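Local coordinates for sensor protein (Geobacter sulfurreducens, PDB 3H7M), which probably acts as a sensor histidine kinase that phosphorylates itself from ATP, this piece being its sensor domain, which resembles periplasmic solute-binding proteins, at residues P91-V96 / Q191-A196; Y97-A102 / V164-G169; A150-A155 / R174-T179. One frame throughout, in Å; residues are numbered along the deposited sequence.

Contact 1 of 3, residues P91-V96 / Q191-A196; sequences PPHTIV and QRYGYA
His93 and Thr94 both face Tyr193 across two antiparallel strands, which makes a classic beta bulge. Strands 87-103 and 181-198 run on from one lobe into the other, consistent with the hinge strands of periplasmic binding proteins. The carbonyl of Tyr193 takes two N-H groups. His93 N lies 2.8 Å from Tyr193 O, and Thr94 N lies 3.1 Å from it. In return Tyr193 N donates to Thr94 O at 2.8 Å. Past the bulge the pairing is regular, with Val96 and Gln191 exchanging both backbone bonds.

His93 CG sits between the backbone N and the carbonyl carbon (chi1 57°). Tyr193 O lies over the centre of one ring face. Gly194 has no side chain, and His93 CD2 comes to 3.5 Å from Gly194 CA. The ring turns an edge toward the face of Tyr195 in an offset edge-to-face pair, planes 68° apart. Its CE1 reaches the rim of the Tyr193 ring near that ring's plane.

A second shell fixes these rings. His93 NE2 is hydrogen-bonded to Gln75 O, Tyr193 OH to Asn37 and Tyr195 OH to Thr41. Gln75 belongs to strand 73-78, next to 181-198, and the other two to helix 36-48.

On the other side of the strands the guanidinium of Arg192 lies against Pro92, with Pro92 CG 3.8 Å above its plane and offset toward the rim.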
ATOM      1  N   PRO A  91      -3.827   2.603  14.580  1.00 38.73           N
ATOM      2  CA  PRO A  91      -2.368   2.651  14.572  1.00 42.48           C
ATOM      3  C   PRO A  91      -2.021   1.812  13.323  1.00 47.80           C
ATOM      4  O   PRO A  91      -2.857   1.043  12.837  1.00 46.52           O
ATOM      5  CB  PRO A  91      -1.993   1.917  15.861  1.00 36.98           C
ATOM      6  CG  PRO A  91      -3.136   2.230  16.764  1.00 32.59           C
ATOM      7  CD  PRO A  91      -4.343   2.139  15.884  1.00 38.51           C
ATOM      8  N   PRO A  92      -0.793   1.935  12.803  1.00 47.56           N
ATOM      9  CA  PRO A  92      -0.381   1.175  11.610  1.00 39.94           C
ATOM     10  C   PRO A  92      -0.024  -0.288  11.886  1.00 38.65           C
ATOM     11  O   PRO A  92       0.443  -0.627  12.974  1.00 41.18           O
ATOM     12  CB  PRO A  92       0.826   1.959  11.123  1.00 38.94           C
ATOM     13  CG  PRO A  92       1.496   2.339  12.449  1.00 42.90           C
ATOM     14  CD  PRO A  92       0.315   2.754  13.333  1.00 37.23           C
ATOM     15  N   HIS A  93      -0.246  -1.165  10.913  1.00 42.09           N
ATOM     16  CA  HIS A  93       0.128  -2.554  11.128  1.00 39.33           C
ATOM     17  C   HIS A  93       1.490  -2.833  10.484  1.00 42.13           C
ATOM     18  O   HIS A  93       2.117  -3.866  10.729  1.00 39.38           O
ATOM     19  CB  HIS A  93      -0.976  -3.535  10.654  1.00 31.21           C
ATOM     20  CG  HIS A  93      -1.386  -3.401   9.217  1.00 38.22           C
ATOM     21  ND1 HIS A  93      -0.537  -3.682   8.162  1.00 33.32           N
ATOM     22  CD2 HIS A  93      -2.582  -3.082   8.662  1.00 25.94           C
ATOM     23  CE1 HIS A  93      -1.194  -3.539   7.023  1.00 30.01           C
ATOM     24  NE2 HIS A  93      -2.435  -3.175   7.297  1.00 33.88           N
ATOM     25  N   THR A  94       1.963  -1.885   9.682  1.00 37.66           N
ATOM     26  CA  THR A  94       3.283  -2.022   9.060  1.00 41.13           C
ATOM     27  C   THR A  94       3.870  -0.672   8.602  1.00 46.12           C
ATOM     28  O   THR A  94       3.156   0.320   8.443  1.00 42.48           O
ATOM     29  CB  THR A  94       3.228  -2.937   7.816  1.00 37.20           C
ATOM     30  OG1 THR A  94       4.555  -3.169   7.329  1.00 35.30           O
ATOM     31  CG2 THR A  94       2.428  -2.276   6.722  1.00 25.60           C
ATOM     32  N   ILE A  95       5.179  -0.653   8.391  1.00 45.62           N
ATOM     33  CA  ILE A  95       5.866   0.536   7.890  1.00 47.15           C
ATOM     34  C   ILE A  95       6.348   0.239   6.466  1.00 43.28           C
ATOM     35  O   ILE A  95       7.067  -0.729   6.230  1.00 37.04           O
ATOM     36  CB  ILE A  95       7.088   0.884   8.741  1.00 48.98           C
ATOM     37  CG1 ILE A  95       6.660   1.082  10.192  1.00 53.62           C
ATOM     38  CG2 ILE A  95       7.739   2.146   8.203  1.00 59.79           C
ATOM     39  CD1 ILE A  95       5.621   2.152  10.366  1.00 47.82           C
ATOM     40  N   VAL A  96       5.938   1.080   5.531  1.00 39.52           N
ATOM     41  CA  VAL A  96       6.291   0.932   4.128  1.00 43.06           C
ATOM     42  C   VAL A  96       7.371   1.908   3.652  1.00 43.32           C
ATOM     43  O   VAL A  96       7.139   3.110   3.566  1.00 45.05           O
ATOM     44  CB  VAL A  96       5.055   1.154   3.245  1.00 41.00           C
ATOM     45  CG1 VAL A  96       5.418   0.979   1.774  1.00 43.17           C
ATOM     46  CG2 VAL A  96       3.977   0.191   3.639  1.00 41.52           C
ATOM     47  N   GLN A 191       6.642   5.006   5.485  1.00 58.08           N
ATOM     48  CA  GLN A 191       5.235   5.319   5.728  1.00 58.38           C
ATOM     49  C   GLN A 191       4.581   4.439   6.786  1.00 56.54           C
ATOM     50  O   GLN A 191       4.967   3.277   6.966  1.00 57.73           O
ATOM     51  CB  GLN A 191       4.444   5.184   4.433  1.00 65.59           C
ATOM     52  CG  GLN A 191       4.966   6.043   3.318  1.00 69.84           C
ATOM     53  CD  GLN A 191       4.919   7.500   3.684  1.00 78.68           C
ATOM     54  OE1 GLN A 191       3.842   8.062   3.896  1.00 78.24           O
ATOM     55  NE2 GLN A 191       6.088   8.126   3.775  1.00 78.12           N
ATOM     56  N   ARG A 192       3.593   4.999   7.486  1.00 52.85           N
ATOM     57  CA  ARG A 192       2.859   4.254   8.515  1.00 49.74           C
ATOM     58  C   ARG A 192       1.633   3.777   7.764  1.00 47.21           C
ATOM     59  O   ARG A 192       0.821   4.583   7.321  1.00 48.35           O
ATOM     60  CB  ARG A 192       2.474   5.172   9.671  1.00 54.85           C
ATOM     61  CG  ARG A 192       3.627   6.024  10.185  1.00 63.21           C
ATOM     62  CD  ARG A 192       3.288   6.681  11.511  1.00 72.89           C
ATOM     63  NE  ARG A 192       3.603   5.809  12.643  1.00 74.86           N
ATOM     64  CZ  ARG A 192       3.019   5.896  13.832  1.00 72.05           C
ATOM     65  NH1 ARG A 192       2.086   6.817  14.037  1.00 72.59           N
ATOM     66  NH2 ARG A 192       3.363   5.061  14.809  1.00 70.20           N
ATOM     67  N   TYR A 193       1.508   2.462   7.627  1.00 41.53           N
ATOM     68  CA  TYR A 193       0.436   1.830   6.833  1.00 41.34           C
ATOM     69  C   TYR A 193      -0.529   0.977   7.683  1.00 35.50           C
ATOM     70  O   TYR A 193      -0.098   0.115   8.469  1.00 31.05           O
ATOM     71  CB  TYR A 193       1.146   0.974   5.763  1.00 37.07           C
ATOM     72  CG  TYR A 193       0.318   0.351   4.680  1.00 35.13           C
ATOM     73  CD1 TYR A 193       0.023   1.052   3.503  1.00 29.04           C
ATOM     74  CD2 TYR A 193      -0.067  -0.993   4.771  1.00 32.74           C
ATOM     75  CE1 TYR A 193      -0.633   0.417   2.436  1.00 38.34           C
ATOM     76  CE2 TYR A 193      -0.714  -1.648   3.703  1.00 27.51           C
ATOM     77  CZ  TYR A 193      -0.995  -0.939   2.550  1.00 43.51           C
ATOM     78  OH  TYR A 193      -1.672  -1.586   1.538  1.00 38.39           O
ATOM     79  N   GLY A 194      -1.831   1.194   7.523  1.00 37.31           N
ATOM     80  CA  GLY A 194      -2.762   0.421   8.336  1.00 34.16           C
ATOM     81  C   GLY A 194      -4.207   0.588   7.963  1.00 38.42           C
ATOM     82  O   GLY A 194      -4.522   1.018   6.853  1.00 40.92           O
ATOM     83  N   TYR A 195      -5.116   0.234   8.867  1.00 39.99           N
ATOM     84  CA  TYR A 195      -6.523   0.392   8.522  1.00 35.48           C
ATOM     85  C   TYR A 195      -6.948   1.840   8.651  1.00 40.62           C
ATOM     86  O   TYR A 195      -6.270   2.653   9.290  1.00 32.62           O
ATOM     87  CB  TYR A 195      -7.420  -0.462   9.417  1.00 36.31           C
ATOM     88  CG  TYR A 195      -7.157  -1.940   9.328  1.00 37.02           C
ATOM     89  CD1 TYR A 195      -6.123  -2.526  10.055  1.00 38.03           C
ATOM     90  CD2 TYR A 195      -7.929  -2.753   8.499  1.00 28.12           C
ATOM     91  CE1 TYR A 195      -5.859  -3.874   9.958  1.00 30.55           C
ATOM     92  CE2 TYR A 195      -7.676  -4.104   8.400  1.00 33.78           C
ATOM     93  CZ  TYR A 195      -6.636  -4.663   9.128  1.00 35.41           C
ATOM     94  OH  TYR A 195      -6.359  -6.005   9.001  1.00 42.43           O
ATOM     95  N   ALA A 196      -8.082   2.145   8.029  1.00 44.60           N
ATOM     96  CA  ALA A 196      -8.672   3.464   8.057  1.00 47.89           C
ATOM     97  C   ALA A 196     -10.174   3.333   7.766  1.00 57.50           C
ATOM     98  O   ALA A 196     -10.595   2.472   6.983  1.00 55.61           O
ATOM     99  CB  ALA A 196      -8.007   4.340   7.037  1.00 47.40           C
TER

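Contact 2 of 3, residues Y97-A102 / V164-G169; sequences YHAIFA and VAMVPG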
ATOM      1  N   TYR A  97       8.549   1.393   3.345  1.00 42.62           N
ATOM      2  CA  TYR A  97       9.636   2.225   2.839  1.00 45.46           C
ATOM      3  C   TYR A  97       9.498   2.328   1.335  1.00 44.87           C
ATOM      4  O   TYR A  97       8.844   1.501   0.711  1.00 42.54           O
ATOM      5  CB  TYR A  97      10.977   1.587   3.123  1.00 37.49           C
ATOM      6  CG  TYR A  97      11.499   1.800   4.508  1.00 56.02           C
ATOM      7  CD1 TYR A  97      12.085   3.012   4.874  1.00 60.34           C
ATOM      8  CD2 TYR A  97      11.472   0.769   5.442  1.00 62.35           C
ATOM      9  CE1 TYR A  97      12.647   3.187   6.140  1.00 62.88           C
ATOM     10  CE2 TYR A  97      12.026   0.933   6.709  1.00 67.38           C
ATOM     11  CZ  TYR A  97      12.614   2.140   7.050  1.00 64.82           C
ATOM     12  OH  TYR A  97      13.184   2.284   8.290  1.00 63.90           O
ATOM     13  N   HIS A  98      10.097   3.356   0.750  1.00 46.74           N
ATOM     14  CA  HIS A  98      10.065   3.497  -0.698  1.00 45.42           C
ATOM     15  C   HIS A  98      11.463   3.292  -1.226  1.00 42.24           C
ATOM     16  O   HIS A  98      12.428   3.140  -0.477  1.00 44.90           O
ATOM     17  CB  HIS A  98       9.598   4.869  -1.140  1.00 46.16           C
ATOM     18  CG  HIS A  98       8.125   5.062  -1.054  1.00 48.85           C
ATOM     19  ND1 HIS A  98       7.481   5.329   0.132  1.00 50.20           N
ATOM     20  CD2 HIS A  98       7.168   5.025  -2.010  1.00 54.84           C
ATOM     21  CE1 HIS A  98       6.184   5.452  -0.098  1.00 63.71           C
ATOM     22  NE2 HIS A  98       5.968   5.273  -1.389  1.00 62.33           N
ATOM     23  N   ALA A  99      11.578   3.292  -2.537  1.00 47.13           N
ATOM     24  CA  ALA A  99      12.884   3.109  -3.114  1.00 42.46           C
ATOM     25  C   ALA A  99      12.882   3.625  -4.525  1.00 39.00           C
ATOM     26  O   ALA A  99      11.826   3.783  -5.142  1.00 33.81           O
ATOM     27  CB  ALA A  99      13.251   1.649  -3.094  1.00 34.55           C
ATOM     28  N   ILE A 100      14.070   3.955  -5.004  1.00 41.27           N
ATOM     29  CA  ILE A 100      14.204   4.387  -6.374  1.00 44.73           C
ATOM     30  C   ILE A 100      14.738   3.161  -7.121  1.00 40.23           C
ATOM     31  O   ILE A 100      15.722   2.523  -6.721  1.00 30.92           O
ATOM     32  CB  ILE A 100      15.186   5.547  -6.527  1.00 45.49           C
ATOM     33  CG1 ILE A 100      14.609   6.807  -5.875  1.00 45.58           C
ATOM     34  CG2 ILE A 100      15.460   5.786  -8.012  1.00 36.55           C
ATOM     35  CD1 ILE A 100      15.624   7.943  -5.780  1.00 38.53           C
ATOM     36  N   PHE A 101      14.050   2.847  -8.197  1.00 31.53           N
ATOM     37  CA  PHE A 101      14.353   1.717  -9.059  1.00 40.70           C
ATOM     38  C   PHE A 101      14.885   2.234 -10.404  1.00 46.76           C
ATOM     39  O   PHE A 101      14.457   3.294 -10.892  1.00 42.74           O
ATOM     40  CB  PHE A 101      13.062   0.911  -9.297  1.00 31.24           C
ATOM     41  CG  PHE A 101      12.591   0.148  -8.088  1.00 48.04           C
ATOM     42  CD1 PHE A 101      13.086  -1.130  -7.820  1.00 41.98           C
ATOM     43  CD2 PHE A 101      11.666   0.707  -7.208  1.00 40.55           C
ATOM     44  CE1 PHE A 101      12.670  -1.835  -6.702  1.00 39.03           C
ATOM     45  CE2 PHE A 101      11.247   0.001  -6.086  1.00 46.14           C
ATOM     46  CZ  PHE A 101      11.752  -1.272  -5.835  1.00 47.60           C
ATOM     47  N   ALA A 102      15.790   1.465 -11.000  1.00 46.99           N
ATOM     48  CA  ALA A 102      16.379   1.806 -12.293  1.00 48.77           C
ATOM     49  C   ALA A 102      16.839   0.543 -13.014  1.00 45.77           C
ATOM     50  O   ALA A 102      17.032  -0.493 -12.378  1.00 44.96           O
ATOM     51  CB  ALA A 102      17.581   2.723 -12.084  1.00 35.46           C
ATOM     52  N   VAL A 164       8.723   3.530  -6.110  1.00 41.00           N
ATOM     53  CA  VAL A 164       7.563   2.798  -5.613  1.00 39.21           C
ATOM     54  C   VAL A 164       7.954   2.146  -4.321  1.00 40.00           C
ATOM     55  O   VAL A 164       9.135   2.154  -3.956  1.00 41.35           O
ATOM     56  CB  VAL A 164       7.080   1.706  -6.593  1.00 43.86           C
ATOM     57  CG1 VAL A 164       6.807   2.297  -7.948  1.00 47.51           C
ATOM     58  CG2 VAL A 164       8.111   0.614  -6.697  1.00 43.66           C
ATOM     59  N   ALA A 165       6.967   1.594  -3.623  1.00 34.32           N
ATOM     60  CA  ALA A 165       7.247   0.962  -2.352  1.00 30.20           C
ATOM     61  C   ALA A 165       8.194  -0.190  -2.600  1.00 37.75           C
ATOM     62  O   ALA A 165       7.998  -1.024  -3.486  1.00 30.99           O
ATOM     63  CB  ALA A 165       5.967   0.474  -1.706  1.00 28.86           C
ATOM     64  N   MET A 166       9.242  -0.204  -1.803  1.00 37.41           N
ATOM     65  CA  MET A 166      10.263  -1.208  -1.882  1.00 41.59           C
ATOM     66  C   MET A 166       9.785  -2.664  -1.987  1.00 44.15           C
ATOM     67  O   MET A 166      10.054  -3.366  -2.978  1.00 44.62           O
ATOM     68  CB  MET A 166      11.159  -1.058  -0.665  1.00 45.96           C
ATOM     69  CG  MET A 166      12.164  -2.144  -0.525  1.00 58.14           C
ATOM     70  SD  MET A 166      13.572  -1.794  -1.547  1.00 76.96           S
ATOM     71  CE  MET A 166      14.551  -0.861  -0.331  1.00 68.33           C
ATOM     72  N   VAL A 167       9.088  -3.125  -0.961  1.00 33.11           N
ATOM     73  CA  VAL A 167       8.671  -4.508  -0.934  1.00 37.46           C
ATOM     74  C   VAL A 167       7.809  -4.868  -2.127  1.00 29.64           C
ATOM     75  O   VAL A 167       8.080  -5.827  -2.842  1.00 38.20           O
ATOM     76  CB  VAL A 167       8.021  -4.827   0.415  1.00 39.20           C
ATOM     77  CG1 VAL A 167       7.374  -6.211   0.395  1.00 36.09           C
ATOM     78  CG2 VAL A 167       9.116  -4.764   1.487  1.00 33.47           C
ATOM     79  N   PRO A 168       6.764  -4.105  -2.362  1.00 25.49           N
ATOM     80  CA  PRO A 168       5.948  -4.445  -3.527  1.00 27.26           C
ATOM     81  C   PRO A 168       6.844  -4.466  -4.788  1.00 37.43           C
ATOM     82  O   PRO A 168       6.647  -5.266  -5.708  1.00 41.96           O
ATOM     83  CB  PRO A 168       4.937  -3.318  -3.566  1.00 24.02           C
ATOM     84  CG  PRO A 168       4.716  -3.049  -2.048  1.00 32.06           C
ATOM     85  CD  PRO A 168       6.130  -3.071  -1.520  1.00 31.87           C
ATOM     86  N   GLY A 169       7.833  -3.581  -4.797  1.00 36.05           N
ATOM     87  CA  GLY A 169       8.748  -3.473  -5.911  1.00 32.04           C
ATOM     88  C   GLY A 169       9.443  -4.785  -6.158  1.00 33.62           C
ATOM     89  O   GLY A 169       9.397  -5.317  -7.260  1.00 29.19           O
TER
HETATM   90  O   HOH W   1       8.038  -1.302   1.188  1.00 36.10           O
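Phe101 CG is anti to the carbonyl carbon (chi1 -71°), and Val164 CG2 lies between its own backbone N and carbonyl carbon (chi1 -55°). The two side chains cross at about a right angle, and Phe101 CE2 closes to 3.3 Å from Val164 CG2. The bent side chain of Met166 puts SD 3.8 Å from Ala99 CB.

The phenyl ring also reaches the first turn of the helix. Gly169 has no side chain, and Phe101 CZ comes to 3.7 Å from Gly169 CA. The carbonyl oxygens of Val164 and Met166 both lie at the ring edge, near its plane.

The backbones pair briefly as antiparallel strands. Ala99 N donates to Val164 O at 3.0 Å, and Val164 N returns a longer bond to Ala99 O. The second chain then leaves the sheet. Ala165 is the N-cap of the helix, and Gly169 N closes the first turn on Ala165 O at 2.9 Å. Tyr97 O serves this helix start twice. It accepts from Met166 N at 3.1 Å, and it accepts a hydrogen from a water that in turn takes the N-H of Val167. Met166 N and Val167 N, which precede the first helical hydrogen bond, thus find partners in Tyr97 O and the water.

Strand 87-103 lies between 161-165 and 181-198 in the main sheet. His98 ND1 is hydrogen-bonded to Ala189 O of 181-198. On one face of the sheet, helix 147-155 covers Phe101 and Val164 with Leu151, and helix 166-175 starts beside it.

Contact 3 of 3, residues A150-A155 / R174-T179; sequences ALRLLA and RENRLT
Leu178 packs against Leu151 and Ala155, and its two methyls divide the work. CD1 rests on the helix flank, 3.7 Å from Leu151 CB and equally close to Leu151 O. CD2 touches one turn further on, 3.9 Å from Ala155 CB. Leu178 CG is anti to the carbonyl carbon (chi1 -53°), and the methyls beyond it meet the helix. This is the close, apolar part of the contact, and the Leu178 side chain carries most of it. Leu151 and Ala155 also touch Leu181 of strand 181-198.

The outer side is polar and looser. The chain of Arg152 runs extended from CG to NE along the surface, and NH2 gives one hydrogen bond, 2.9 Å long, to Asn176 OD1. The bond is bent, with an angle of 132° at the hydrogen. The donor sits above the amide carbonyl plane, and the guanidinium and amide planes are 60° apart, so the two groups do not lie flat against each other. Arg152 NH1 has a second partner in a salt bridge with Asp149 of its own helix. Glu175 is not in contact with the guanidinium: Glu175 OE2 stays 6.3 Å from Arg152 NH2. At most it might add a weak long-range attraction.

Helix 166-175 ends here in a turn that carries the chain on to Leu178. Asn176 is the first residue to leave the helix. Arg177, with positive phi, is the C-prime residue of a Schellman motif, and Leu178 is the centre of an inverse gamma turn. The two helices belong to successive beta-alpha-beta crossovers sharing strand 161-165, and the contact joins one helix to the Schellman end of the next.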
ATOM      1  N   ALA A 150       4.306   1.120 -13.215  1.00 34.33           N
ATOM      2  CA  ALA A 150       5.424   2.037 -13.188  1.00 37.95           C
ATOM      3  C   ALA A 150       6.699   1.254 -13.512  1.00 38.46           C
ATOM      4  O   ALA A 150       7.507   1.679 -14.328  1.00 36.87           O
ATOM      5  CB  ALA A 150       5.554   2.676 -11.816  1.00 27.82           C
ATOM      6  N   LEU A 151       6.875   0.114 -12.850  1.00 36.43           N
ATOM      7  CA  LEU A 151       8.063  -0.699 -13.040  1.00 40.73           C
ATOM      8  C   LEU A 151       8.168  -1.306 -14.452  1.00 41.44           C
ATOM      9  O   LEU A 151       9.257  -1.513 -14.964  1.00 42.11           O
ATOM     10  CB  LEU A 151       8.115  -1.773 -11.951  1.00 38.85           C
ATOM     11  CG  LEU A 151       8.278  -1.158 -10.545  1.00 47.19           C
ATOM     12  CD1 LEU A 151       8.201  -2.228  -9.475  1.00 39.15           C
ATOM     13  CD2 LEU A 151       9.623  -0.433 -10.437  1.00 41.01           C
ATOM     14  N   ARG A 152       7.037  -1.561 -15.089  1.00 38.15           N
ATOM     15  CA  ARG A 152       7.065  -2.105 -16.428  1.00 36.60           C
ATOM     16  C   ARG A 152       7.611  -1.068 -17.386  1.00 38.48           C
ATOM     17  O   ARG A 152       8.407  -1.388 -18.256  1.00 35.84           O
ATOM     18  CB  ARG A 152       5.662  -2.517 -16.862  1.00 33.52           C
ATOM     19  CG  ARG A 152       5.207  -3.781 -16.194  1.00 44.13           C
ATOM     20  CD  ARG A 152       3.725  -4.016 -16.303  1.00 43.18           C
ATOM     21  NE  ARG A 152       3.338  -5.148 -15.458  1.00 43.97           N
ATOM     22  CZ  ARG A 152       2.178  -5.252 -14.812  1.00 37.96           C
ATOM     23  NH1 ARG A 152       1.284  -4.287 -14.901  1.00 29.77           N
ATOM     24  NH2 ARG A 152       1.906  -6.330 -14.088  1.00 35.10           N
ATOM     25  N   LEU A 153       7.178   0.179 -17.222  1.00 44.21           N
ATOM     26  CA  LEU A 153       7.620   1.261 -18.097  1.00 38.86           C
ATOM     27  C   LEU A 153       9.111   1.444 -17.931  1.00 43.96           C
ATOM     28  O   LEU A 153       9.843   1.615 -18.895  1.00 48.32           O
ATOM     29  CB  LEU A 153       6.912   2.563 -17.752  1.00 44.45           C
ATOM     30  CG  LEU A 153       7.305   3.719 -18.677  1.00 52.09           C
ATOM     31  CD1 LEU A 153       6.685   3.500 -20.038  1.00 39.10           C
ATOM     32  CD2 LEU A 153       6.820   5.043 -18.100  1.00 48.79           C
ATOM     33  N   LEU A 154       9.571   1.411 -16.697  1.00 30.19           N
ATOM     34  CA  LEU A 154      10.991   1.543 -16.479  1.00 32.01           C
ATOM     35  C   LEU A 154      11.728   0.394 -17.183  1.00 40.96           C
ATOM     36  O   LEU A 154      12.736   0.596 -17.864  1.00 38.27           O
ATOM     37  CB  LEU A 154      11.269   1.463 -14.998  1.00 28.88           C
ATOM     38  CG  LEU A 154      12.724   1.576 -14.579  1.00 37.38           C
ATOM     39  CD1 LEU A 154      13.243   3.009 -14.865  1.00 36.23           C
ATOM     40  CD2 LEU A 154      12.814   1.249 -13.086  1.00 30.89           C
ATOM     41  N   ALA A 155      11.211  -0.817 -16.992  1.00 40.76           N
ATOM     42  CA  ALA A 155      11.803  -2.016 -17.544  1.00 36.58           C
ATOM     43  C   ALA A 155      11.852  -1.925 -19.059  1.00 40.56           C
ATOM     44  O   ALA A 155      12.822  -2.362 -19.692  1.00 28.91           O
ATOM     45  CB  ALA A 155      11.007  -3.220 -17.120  1.00 31.58           C
ATOM     46  N   ARG A 174       9.953  -9.876  -9.280  1.00 33.98           N
ATOM     47  CA  ARG A 174       9.993 -11.322  -9.373  1.00 33.83           C
ATOM     48  C   ARG A 174       8.808 -11.874 -10.155  1.00 38.98           C
ATOM     49  O   ARG A 174       8.964 -12.671 -11.069  1.00 46.42           O
ATOM     50  CB  ARG A 174       9.998 -11.941  -7.984  1.00 38.07           C
ATOM     51  CG  ARG A 174       9.997 -13.446  -8.038  1.00 42.81           C
ATOM     52  CD  ARG A 174      10.075 -14.080  -6.674  1.00 47.72           C
ATOM     53  NE  ARG A 174       8.786 -14.040  -6.000  1.00 50.25           N
ATOM     54  CZ  ARG A 174       8.557 -14.622  -4.832  1.00 64.67           C
ATOM     55  NH1 ARG A 174       9.540 -15.288  -4.234  1.00 70.69           N
ATOM     56  NH2 ARG A 174       7.365 -14.519  -4.249  1.00 65.80           N
ATOM     57  N   GLU A 175       7.619 -11.425  -9.815  1.00 34.16           N
ATOM     58  CA  GLU A 175       6.439 -11.926 -10.475  1.00 40.87           C
ATOM     59  C   GLU A 175       6.328 -11.599 -11.952  1.00 41.32           C
ATOM     60  O   GLU A 175       5.952 -12.440 -12.776  1.00 42.19           O
ATOM     61  CB  GLU A 175       5.190 -11.419  -9.760  1.00 37.81           C
ATOM     62  CG  GLU A 175       3.920 -11.683 -10.544  1.00 54.30           C
ATOM     63  CD  GLU A 175       2.697 -11.765  -9.661  1.00 61.14           C
ATOM     64  OE1 GLU A 175       2.648 -12.709  -8.850  1.00 66.86           O
ATOM     65  OE2 GLU A 175       1.797 -10.899  -9.772  1.00 56.59           O
ATOM     66  N   ASN A 176       6.631 -10.362 -12.288  1.00 33.30           N
ATOM     67  CA  ASN A 176       6.523  -9.948 -13.666  1.00 30.13           C
ATOM     68  C   ASN A 176       7.865 -10.071 -14.373  1.00 25.91           C
ATOM     69  O   ASN A 176       8.031  -9.536 -15.439  1.00 28.19           O
ATOM     70  CB  ASN A 176       5.996  -8.512 -13.727  1.00 36.07           C
ATOM     71  CG  ASN A 176       4.531  -8.419 -13.329  1.00 41.00           C
ATOM     72  OD1 ASN A 176       4.121  -7.498 -12.631  1.00 47.93           O
ATOM     73  ND2 ASN A 176       3.739  -9.372 -13.780  1.00 42.73           N
ATOM     74  N   ARG A 177       8.823 -10.746 -13.743  1.00 29.07           N
ATOM     75  CA  ARG A 177      10.121 -10.956 -14.354  1.00 43.32           C
ATOM     76  C   ARG A 177      10.808  -9.724 -14.962  1.00 44.89           C
ATOM     77  O   ARG A 177      11.329  -9.776 -16.077  1.00 44.09           O
ATOM     78  CB  ARG A 177       9.986 -12.045 -15.419  1.00 37.59           C
ATOM     79  CG  ARG A 177       9.721 -13.389 -14.806  1.00 49.58           C
ATOM     80  CD  ARG A 177       9.585 -14.474 -15.833  1.00 57.43           C
ATOM     81  NE  ARG A 177       9.230 -15.721 -15.183  1.00 72.78           N
ATOM     82  CZ  ARG A 177       8.951 -16.848 -15.820  1.00 85.13           C
ATOM     83  NH1 ARG A 177       8.983 -16.899 -17.152  1.00 86.82           N
ATOM     84  NH2 ARG A 177       8.634 -17.928 -15.115  1.00 88.43           N
ATOM     85  N   LEU A 178      10.815  -8.625 -14.227  1.00 43.31           N
ATOM     86  CA  LEU A 178      11.479  -7.405 -14.687  1.00 40.79           C
ATOM     87  C   LEU A 178      12.898  -7.501 -14.181  1.00 39.61           C
ATOM     88  O   LEU A 178      13.318  -6.724 -13.320  1.00 34.49           O
ATOM     89  CB  LEU A 178      10.808  -6.207 -14.065  1.00 30.86           C
ATOM     90  CG  LEU A 178       9.311  -6.255 -14.319  1.00 28.37           C
ATOM     91  CD1 LEU A 178       8.690  -4.984 -13.752  1.00 32.04           C
ATOM     92  CD2 LEU A 178       9.051  -6.368 -15.814  1.00 25.88           C
ATOM     93  N   THR A 179      13.648  -8.442 -14.739  1.00 37.20           N
ATOM     94  CA  THR A 179      14.992  -8.693 -14.246  1.00 30.78           C
ATOM     95  C   THR A 179      16.101  -7.729 -14.609  1.00 34.15           C
ATOM     96  O   THR A 179      17.255  -7.971 -14.258  1.00 35.57           O
ATOM     97  CB  THR A 179      15.421 -10.140 -14.565  1.00 35.91           C
ATOM     98  OG1 THR A 179      15.515 -10.328 -15.987  1.00 39.01           O
ATOM     99  CG2 THR A 179      14.399 -11.115 -13.993  1.00 36.98           C
TER

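Overall arrangement
Of the segments in these contacts, those on strand 87-103 come first and supply two contacts in succession. Part 91-96 pairs with 191-196, so contact 1 closes the longest loop and encloses the other two. Part 97-102 meets 164-169 in contact 2. Contact 3 starts at 150-155, within the loop of contact 2, and ends at 174-179, beyond it, so these two cross. Contacts 1 and 2 touch at Val96 and Ala165, contacts 2 and 3 at Phe101 and Leu154. Contact 1 pairs two strands of the main sheet. Contact 2 ties one of them to strand 161-165 and the start of helix 166-175. Contact 3 joins helix 147-155 to the end of that helix.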